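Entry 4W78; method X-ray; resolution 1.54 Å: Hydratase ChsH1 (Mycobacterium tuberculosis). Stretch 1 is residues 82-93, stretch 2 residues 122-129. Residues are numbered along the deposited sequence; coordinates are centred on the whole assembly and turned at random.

Stretch 1, residues 82-93: DDPLGPIIKLFD
Stretch 2 122-129: SAELGDVV

No hydrogen bond crosses between these two stretches: a helix and the turn leading into it lie against a strand, mainly through apolar side chains, burying 283 Å² summed over both sides. D83 spends its polar atoms otherwise. With chi1 at 178° (t), its OD1 accepts from L85 N at 3.1 Å, with an N-H...O angle of 170°, capping the helix that follows, and its OD2 is hydrogen-bonded elsewhere in the structure; D83 OD1 comes only to 4.4 Å from A123 CB.

The strand, 122-129, begins earlier in the chain and continues later; it is extended, with phi/psi from -136/140 at S122 to -75/134 at L125, and G126 departs at -108/-139. D83 (-73/123) and P84 (-72/-13) lead into the helix, which runs through 93 and beyond. It repeats near -60/-45, and its i to i+4 bonds include I89 N to L85 O at 2.8 Å and F92 N to I88 O at 3.1 Å; I88 N to P84 O, 3.4 Å, is weak. Register is set by D83 CA to A123 CA, 6.7 Å. Likewise, P84 CA lies 6.4 Å from L125 CA. Contacts then advance in the same order along both segments, from P84 through I88 to F92 and from A123 through L125 to V128.

The four-residue spacing of I88 and F92 is close to one helical turn, so both CA-to-CB bonds point toward the strand; that of P84, four residues before I88 in the turn, does too. P84, its ring C-gamma endo, sits against backbone as well as side chains: its CD is 3.8 Å from A123 O and 4.3 Å from A123 CB, and its CB is 4.4 Å from L125 CB. I88 (chi1 -79°, chi2 -69°, both m) sends CD1 to within 3.6 Å of L125 CD2; L125 is t,p (-171°, 59°). F92, at chi1 -72° (m) and chi2 -73°, places CZ 3.7 Å from V128 CG1, which lies at the ring edge near its plane; V128 is t (176°). The CA-to-CB bond of E124 points away from the helix stretch.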

# COMPACT_ATOMS: atom_id res chain seq x y z
N ASP A 82 0.57 -24.48 -11.63
CA ASP A 82 -0.02 -24.65 -12.96
C ASP A 82 -0.11 -23.39 -13.80
O ASP A 82 -0.77 -23.38 -14.83
CB ASP A 82 -1.38 -25.30 -12.87
CG ASP A 82 -2.39 -24.51 -12.08
OD1 ASP A 82 -2.07 -23.45 -11.52
OD2 ASP A 82 -3.54 -25.01 -12.03
N ASP A 83 0.55 -22.33 -13.34
CA ASP A 83 0.59 -21.08 -14.07
C ASP A 83 1.51 -21.29 -15.27
O ASP A 83 2.66 -21.69 -15.12
CB ASP A 83 1.13 -20.00 -13.13
CG ASP A 83 1.26 -18.64 -13.79
OD1 ASP A 83 0.84 -18.47 -14.95
OD2 ASP A 83 1.79 -17.74 -13.11
N PRO A 84 1.00 -21.05 -16.49
CA PRO A 84 1.85 -21.34 -17.64
C PRO A 84 2.99 -20.34 -17.82
O PRO A 84 3.90 -20.63 -18.59
CB PRO A 84 0.88 -21.25 -18.83
CG PRO A 84 -0.21 -20.35 -18.35
CD PRO A 84 -0.37 -20.69 -16.88
N LEU A 85 2.95 -19.21 -17.11
CA LEU A 85 3.96 -18.16 -17.30
C LEU A 85 5.32 -18.57 -16.74
O LEU A 85 6.35 -18.28 -17.32
CB LEU A 85 3.51 -16.83 -16.72
CG LEU A 85 4.36 -15.60 -17.06
CD1 LEU A 85 4.64 -15.51 -18.56
CD2 LEU A 85 3.66 -14.35 -16.58
N GLY A 86 5.31 -19.26 -15.60
CA GLY A 86 6.54 -19.78 -15.01
C GLY A 86 7.42 -20.55 -15.99
O GLY A 86 8.58 -20.19 -16.20
N PRO A 87 6.88 -21.63 -16.58
CA PRO A 87 7.62 -22.43 -17.55
C PRO A 87 8.06 -21.62 -18.78
O PRO A 87 9.14 -21.88 -19.31
CB PRO A 87 6.61 -23.49 -17.97
CG PRO A 87 5.67 -23.58 -16.82
CD PRO A 87 5.61 -22.26 -16.18
N ILE A 88 7.22 -20.68 -19.21
CA ILE A 88 7.53 -19.86 -20.38
C ILE A 88 8.71 -18.94 -20.09
O ILE A 88 9.64 -18.83 -20.91
CB ILE A 88 6.32 -19.03 -20.81
CG1 ILE A 88 5.36 -19.91 -21.61
CG2 ILE A 88 6.74 -17.82 -21.65
CD1 ILE A 88 5.91 -20.30 -22.96
N ILE A 89 8.69 -18.30 -18.93
CA ILE A 89 9.80 -17.42 -18.54
C ILE A 89 11.11 -18.19 -18.43
O ILE A 89 12.15 -17.73 -18.92
CB ILE A 89 9.52 -16.67 -17.22
CG1 ILE A 89 8.31 -15.73 -17.37
CG2 ILE A 89 10.77 -15.89 -16.77
CD1 ILE A 89 8.42 -14.72 -18.50
N LYS A 90 11.08 -19.37 -17.81
CA LYS A 90 12.27 -20.22 -17.74
C LYS A 90 12.80 -20.62 -19.12
O LYS A 90 14.00 -20.55 -19.37
CB LYS A 90 11.99 -21.47 -16.90
CG LYS A 90 13.19 -22.39 -16.72
CD LYS A 90 14.29 -21.73 -15.89
CE LYS A 90 15.23 -22.76 -15.28
NZ LYS A 90 15.80 -23.72 -16.27
N LEU A 91 11.90 -21.04 -20.00
CA LEU A 91 12.25 -21.42 -21.36
C LEU A 91 13.04 -20.30 -22.04
O LEU A 91 14.13 -20.54 -22.55
CB LEU A 91 10.99 -21.72 -22.16
CG LEU A 91 11.14 -22.13 -23.63
CD1 LEU A 91 11.84 -23.48 -23.74
CD2 LEU A 91 9.78 -22.15 -24.32
N PHE A 92 12.49 -19.09 -22.01
CA PHE A 92 13.13 -17.96 -22.71
C PHE A 92 14.38 -17.41 -22.03
O PHE A 92 15.34 -17.01 -22.70
CB PHE A 92 12.12 -16.86 -23.03
CG PHE A 92 11.18 -17.24 -24.13
CD1 PHE A 92 11.63 -17.29 -25.44
CD2 PHE A 92 9.87 -17.61 -23.85
CE1 PHE A 92 10.78 -17.68 -26.45
CE2 PHE A 92 9.01 -17.99 -24.87
CZ PHE A 92 9.46 -18.02 -26.17
N ASP A 93 14.40 -17.43 -20.70
CA ASP A 93 15.61 -17.08 -19.96
C ASP A 93 16.76 -18.01 -20.34
O ASP A 93 17.90 -17.58 -20.54
CB ASP A 93 15.38 -17.16 -18.45
CG ASP A 93 14.63 -15.96 -17.92
OD1 ASP A 93 14.45 -14.98 -18.67
OD2 ASP A 93 14.23 -15.99 -16.74
N SER A 122 -7.77 -17.17 -13.78
CA SER A 122 -7.24 -18.31 -14.53
C SER A 122 -6.47 -17.75 -15.71
O SER A 122 -6.90 -16.76 -16.32
CB SER A 122 -8.38 -19.19 -15.03
OG SER A 122 -7.92 -20.26 -15.83
N ALA A 123 -5.33 -18.36 -16.03
CA ALA A 123 -4.47 -17.86 -17.11
C ALA A 123 -4.22 -18.93 -18.15
O ALA A 123 -3.99 -20.10 -17.82
CB ALA A 123 -3.14 -17.38 -16.54
N GLU A 124 -4.27 -18.54 -19.42
CA GLU A 124 -4.05 -19.43 -20.55
C GLU A 124 -3.00 -18.78 -21.45
O GLU A 124 -3.05 -17.57 -21.66
CB GLU A 124 -5.36 -19.61 -21.33
CG GLU A 124 -5.27 -20.58 -22.49
CD GLU A 124 -6.36 -20.35 -23.52
OE1 GLU A 124 -6.43 -19.21 -24.02
OE2 GLU A 124 -7.12 -21.29 -23.83
N LEU A 125 -2.06 -19.57 -21.95
CA LEU A 125 -1.08 -19.08 -22.92
C LEU A 125 -1.74 -18.92 -24.30
O LEU A 125 -2.48 -19.80 -24.75
CB LEU A 125 0.11 -20.05 -22.95
CG LEU A 125 1.40 -19.73 -23.69
CD1 LEU A 125 2.01 -18.45 -23.17
CD2 LEU A 125 2.37 -20.87 -23.50
N GLY A 126 -1.48 -17.78 -24.94
CA GLY A 126 -1.92 -17.55 -26.30
C GLY A 126 -0.74 -17.58 -27.26
O GLY A 126 0.16 -18.39 -27.12
N ASP A 127 -0.73 -16.66 -28.23
CA ASP A 127 0.32 -16.68 -29.25
C ASP A 127 1.69 -16.46 -28.68
O ASP A 127 1.88 -15.56 -27.86
CB ASP A 127 0.12 -15.55 -30.24
CG ASP A 127 -1.02 -15.78 -31.10
OD1 ASP A 127 -1.43 -16.95 -31.14
OD2 ASP A 127 -1.51 -14.80 -31.71
N VAL A 128 2.63 -17.26 -29.16
CA VAL A 128 4.04 -17.05 -28.89
C VAL A 128 4.72 -16.90 -30.25
O VAL A 128 4.69 -17.81 -31.07
CB VAL A 128 4.63 -18.21 -28.10
CG1 VAL A 128 6.14 -18.04 -27.91
CG2 VAL A 128 3.91 -18.32 -26.76
N VAL A 129 5.30 -15.73 -30.49
CA VAL A 129 5.74 -15.36 -31.83
C VAL A 129 7.18 -14.89 -31.80
O VAL A 129 7.55 -14.08 -30.96
CB VAL A 129 4.86 -14.22 -32.40
CG1 VAL A 129 5.39 -13.75 -33.76
CG2 VAL A 129 3.41 -14.67 -32.52